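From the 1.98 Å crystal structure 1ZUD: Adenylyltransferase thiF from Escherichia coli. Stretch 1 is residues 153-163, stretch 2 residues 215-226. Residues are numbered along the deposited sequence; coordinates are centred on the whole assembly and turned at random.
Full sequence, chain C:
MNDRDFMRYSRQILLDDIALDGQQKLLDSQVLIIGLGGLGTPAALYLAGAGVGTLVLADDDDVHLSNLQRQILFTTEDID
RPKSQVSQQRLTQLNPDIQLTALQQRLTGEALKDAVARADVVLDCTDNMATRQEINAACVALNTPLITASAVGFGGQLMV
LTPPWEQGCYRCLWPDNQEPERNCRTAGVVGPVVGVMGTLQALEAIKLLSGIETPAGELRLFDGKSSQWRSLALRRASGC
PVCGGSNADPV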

# COMPACT_ATOMS: atom_id res chain seq x y z
N GLY C 153 -13.03 6.26 -3.03
CA GLY C 153 -13.74 5.04 -2.68
C GLY C 153 -12.76 3.98 -2.23
O GLY C 153 -11.96 4.20 -1.32
N PHE C 154 -12.81 2.79 -2.84
CA PHE C 154 -11.85 1.75 -2.50
C PHE C 154 -10.78 1.61 -3.61
O PHE C 154 -9.99 0.67 -3.60
CB PHE C 154 -12.56 0.39 -2.34
CG PHE C 154 -13.31 0.24 -1.03
CD1 PHE C 154 -12.71 -0.40 0.06
CD2 PHE C 154 -14.60 0.76 -0.89
CE1 PHE C 154 -13.41 -0.53 1.30
CE2 PHE C 154 -15.31 0.63 0.34
CZ PHE C 154 -14.71 -0.01 1.42
N GLY C 155 -10.75 2.54 -4.57
CA GLY C 155 -9.78 2.38 -5.64
C GLY C 155 -8.62 3.34 -5.68
O GLY C 155 -8.72 4.46 -5.16
N GLY C 156 -7.51 2.90 -6.30
CA GLY C 156 -6.30 3.72 -6.40
C GLY C 156 -5.63 3.53 -7.75
O GLY C 156 -5.81 2.48 -8.36
N GLN C 157 -4.90 4.56 -8.21
CA GLN C 157 -4.15 4.54 -9.47
C GLN C 157 -2.79 5.13 -9.19
O GLN C 157 -2.69 6.11 -8.48
CB GLN C 157 -4.88 5.39 -10.55
CG GLN C 157 -6.32 4.89 -10.78
CD GLN C 157 -7.11 5.64 -11.90
OE1 GLN C 157 -6.78 6.78 -12.23
NE2 GLN C 157 -8.16 5.01 -12.43
N LEU C 158 -1.74 4.56 -9.77
CA LEU C 158 -0.39 5.08 -9.57
C LEU C 158 0.47 4.88 -10.87
O LEU C 158 0.34 3.87 -11.54
CB LEU C 158 0.25 4.30 -8.42
CG LEU C 158 1.76 4.38 -8.25
CD1 LEU C 158 2.10 5.76 -7.74
CD2 LEU C 158 2.23 3.30 -7.24
N MET C 159 1.33 5.85 -11.20
CA MET C 159 2.24 5.72 -12.34
C MET C 159 3.50 6.49 -12.04
O MET C 159 3.43 7.60 -11.46
CB MET C 159 1.71 6.39 -13.63
CG MET C 159 0.30 6.31 -13.91
SD MET C 159 0.11 7.32 -15.41
CE MET C 159 -0.94 8.53 -14.78
N VAL C 160 4.63 5.95 -12.49
CA VAL C 160 5.94 6.64 -12.38
C VAL C 160 6.33 7.07 -13.82
O VAL C 160 6.51 6.21 -14.72
CB VAL C 160 7.03 5.72 -11.85
CG1 VAL C 160 8.34 6.53 -11.77
CG2 VAL C 160 6.65 5.18 -10.41
N LEU C 161 6.42 8.38 -14.07
CA LEU C 161 6.73 8.86 -15.43
C LEU C 161 8.07 9.54 -15.39
O LEU C 161 8.31 10.50 -14.61
CB LEU C 161 5.67 9.85 -15.89
CG LEU C 161 4.24 9.45 -15.69
CD1 LEU C 161 3.35 10.70 -15.80
CD2 LEU C 161 3.88 8.42 -16.71
N THR C 162 9.00 9.02 -16.17
CA THR C 162 10.35 9.60 -16.15
C THR C 162 10.85 9.95 -17.56
O THR C 162 10.39 9.35 -18.52
CB THR C 162 11.39 8.60 -15.57
OG1 THR C 162 11.44 7.43 -16.41
CG2 THR C 162 10.97 8.14 -14.16
N PRO C 163 11.74 10.95 -17.67
CA PRO C 163 12.33 11.37 -18.97
C PRO C 163 13.12 10.10 -19.39
O PRO C 163 13.63 9.40 -18.52
CB PRO C 163 13.34 12.47 -18.58
CG PRO C 163 12.84 13.00 -17.31
CD PRO C 163 12.15 11.83 -16.57
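Stretch 2 215-226: PAGELRLFDGKS

Antiparallel strands alternate hydrogen-bonded and non-hydrogen-bonded pairs, and residues 215-226 of ThiF, laid against residues 153-163, show how such a ladder is entered, loosened and closed. The second stretch begins in an extended loop. The CA-to-CB bond of Pro215 points away, whereas that of Ala216 points toward the first strand, its CB 4.1 Å from Val160 CG1. Gly217, at a positive phi (72°) that favours glycine, donates from its N to Val160 O at 2.8 Å.

From Glu218 to Asp223 the chain is a β-strand running at 166° to strand 155-161, so nearly antiparallel, with the axes 4.7 Å apart at closest approach. Entry is imperfect: Glu218 O lies 4.3 Å from Val160 N, and a water fills the gap, accepting from Val160 N at 2.9 Å and donating to Glu218 O at 2.6 Å. Leu219 faces Met159, its CD1 packing 3.4 Å from Met159 CG.

Regular pairing then takes over. Arg220 and Leu158 exchange two hydrogen bonds: Arg220 N donates to Leu158 O at 2.8 Å, and Leu158 N donates to Arg220 O at 2.9 Å. Leu158 CD2 rests over one face of the guanidinium, 3.6 Å from Arg220 CZ. Leu221 occupies a non-hydrogen-bonded position opposite Gln157; its CD2 meets Gln157 CG at 3.7 Å, on the same sheet face as Leu219 and Met159. Phe222 repeats the pair of hydrogen bonds with Gly156: Phe222 N to Gly156 O spans 2.8 Å, and Gly156 N to Phe222 O 3.0 Å.

Asp223 pairs with Gly155 and ends the strand, its OD1 accepting from Lys225 N (2.8 Å) and Ser226 N (3.0 Å) as the backbone adopts helical torsions. Gly224 N still reaches Phe154 O at 2.7 Å. Finally, Lys225 lays its CD over one face of the Phe154 ring, 4.1 Å from Phe154 CD2.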

# COMPACT_ATOMS: atom_id res chain seq x y z
N PRO C 215 10.74 -0.86 -12.32
CA PRO C 215 9.97 -0.40 -13.50
C PRO C 215 9.36 1.01 -13.41
O PRO C 215 9.17 1.58 -12.32
CB PRO C 215 8.90 -1.50 -13.67
CG PRO C 215 8.66 -1.97 -12.21
CD PRO C 215 10.08 -2.00 -11.64
N ALA C 216 9.09 1.59 -14.57
CA ALA C 216 8.45 2.90 -14.67
C ALA C 216 7.60 2.81 -15.94
O ALA C 216 7.75 1.86 -16.74
CB ALA C 216 9.53 4.02 -14.76
N GLY C 217 6.67 3.75 -16.14
CA GLY C 217 5.85 3.72 -17.36
C GLY C 217 4.84 2.59 -17.36
O GLY C 217 4.49 1.99 -18.39
N GLU C 218 4.33 2.35 -16.16
CA GLU C 218 3.38 1.30 -15.89
C GLU C 218 2.23 1.91 -15.07
O GLU C 218 2.50 2.60 -14.10
CB GLU C 218 4.17 0.33 -15.04
CG GLU C 218 3.69 -1.03 -14.81
CD GLU C 218 4.79 -1.81 -14.06
OE1 GLU C 218 5.21 -1.37 -12.95
OE2 GLU C 218 5.23 -2.86 -14.59
N LEU C 219 0.96 1.69 -15.44
CA LEU C 219 -0.13 2.21 -14.65
C LEU C 219 -0.52 1.06 -13.68
O LEU C 219 -0.76 -0.06 -14.12
CB LEU C 219 -1.33 2.60 -15.55
CG LEU C 219 -2.61 2.95 -14.79
CD1 LEU C 219 -2.35 4.25 -14.00
CD2 LEU C 219 -3.79 3.12 -15.77
N ARG C 220 -0.48 1.34 -12.37
CA ARG C 220 -0.83 0.33 -11.37
C ARG C 220 -2.20 0.68 -10.78
O ARG C 220 -2.43 1.79 -10.32
CB ARG C 220 0.29 0.30 -10.33
CG ARG C 220 1.56 -0.29 -10.95
CD ARG C 220 2.84 0.19 -10.27
NE ARG C 220 2.87 -0.19 -8.85
CZ ARG C 220 3.81 0.20 -7.98
NH1 ARG C 220 4.83 0.98 -8.39
NH2 ARG C 220 3.72 -0.15 -6.70
N LEU C 221 -3.13 -0.25 -10.84
CA LEU C 221 -4.50 -0.00 -10.38
C LEU C 221 -4.80 -0.91 -9.19
O LEU C 221 -4.49 -2.11 -9.19
CB LEU C 221 -5.52 -0.27 -11.51
CG LEU C 221 -5.21 0.44 -12.86
CD1 LEU C 221 -6.23 -0.04 -13.95
CD2 LEU C 221 -5.32 1.95 -12.75
N PHE C 222 -5.39 -0.33 -8.17
CA PHE C 222 -5.69 -1.10 -6.96
C PHE C 222 -7.20 -1.11 -6.70
O PHE C 222 -7.84 -0.07 -6.74
CB PHE C 222 -4.94 -0.44 -5.76
CG PHE C 222 -5.20 -1.11 -4.41
CD1 PHE C 222 -5.10 -2.49 -4.28
CD2 PHE C 222 -5.53 -0.35 -3.30
CE1 PHE C 222 -5.31 -3.14 -3.05
CE2 PHE C 222 -5.74 -0.98 -2.03
CZ PHE C 222 -5.64 -2.36 -1.91
N ASP C 223 -7.78 -2.28 -6.46
CA ASP C 223 -9.20 -2.36 -6.04
C ASP C 223 -9.08 -2.85 -4.54
O ASP C 223 -8.82 -4.01 -4.30
CB ASP C 223 -9.97 -3.40 -6.87
CG ASP C 223 -11.43 -3.57 -6.41
OD1 ASP C 223 -11.77 -3.26 -5.23
OD2 ASP C 223 -12.23 -4.05 -7.24
N GLY C 224 -9.30 -1.95 -3.59
CA GLY C 224 -9.18 -2.27 -2.17
C GLY C 224 -10.26 -3.19 -1.64
O GLY C 224 -10.14 -3.71 -0.53
N LYS C 225 -11.33 -3.37 -2.42
CA LYS C 225 -12.44 -4.24 -2.02
C LYS C 225 -12.18 -5.67 -2.43
O LYS C 225 -12.40 -6.63 -1.65
CB LYS C 225 -13.76 -3.73 -2.65
CG LYS C 225 -14.93 -3.66 -1.68
CD LYS C 225 -16.07 -2.80 -2.21
CE LYS C 225 -17.05 -3.63 -2.99
NZ LYS C 225 -17.65 -4.70 -2.14
N SER C 226 -11.74 -5.86 -3.69
CA SER C 226 -11.41 -7.21 -4.14
C SER C 226 -9.96 -7.54 -3.70
O SER C 226 -9.54 -8.70 -3.78
CB SER C 226 -11.48 -7.30 -5.68
OG SER C 226 -10.38 -6.57 -6.20
O HOH W 1 4.88 3.19 -13.39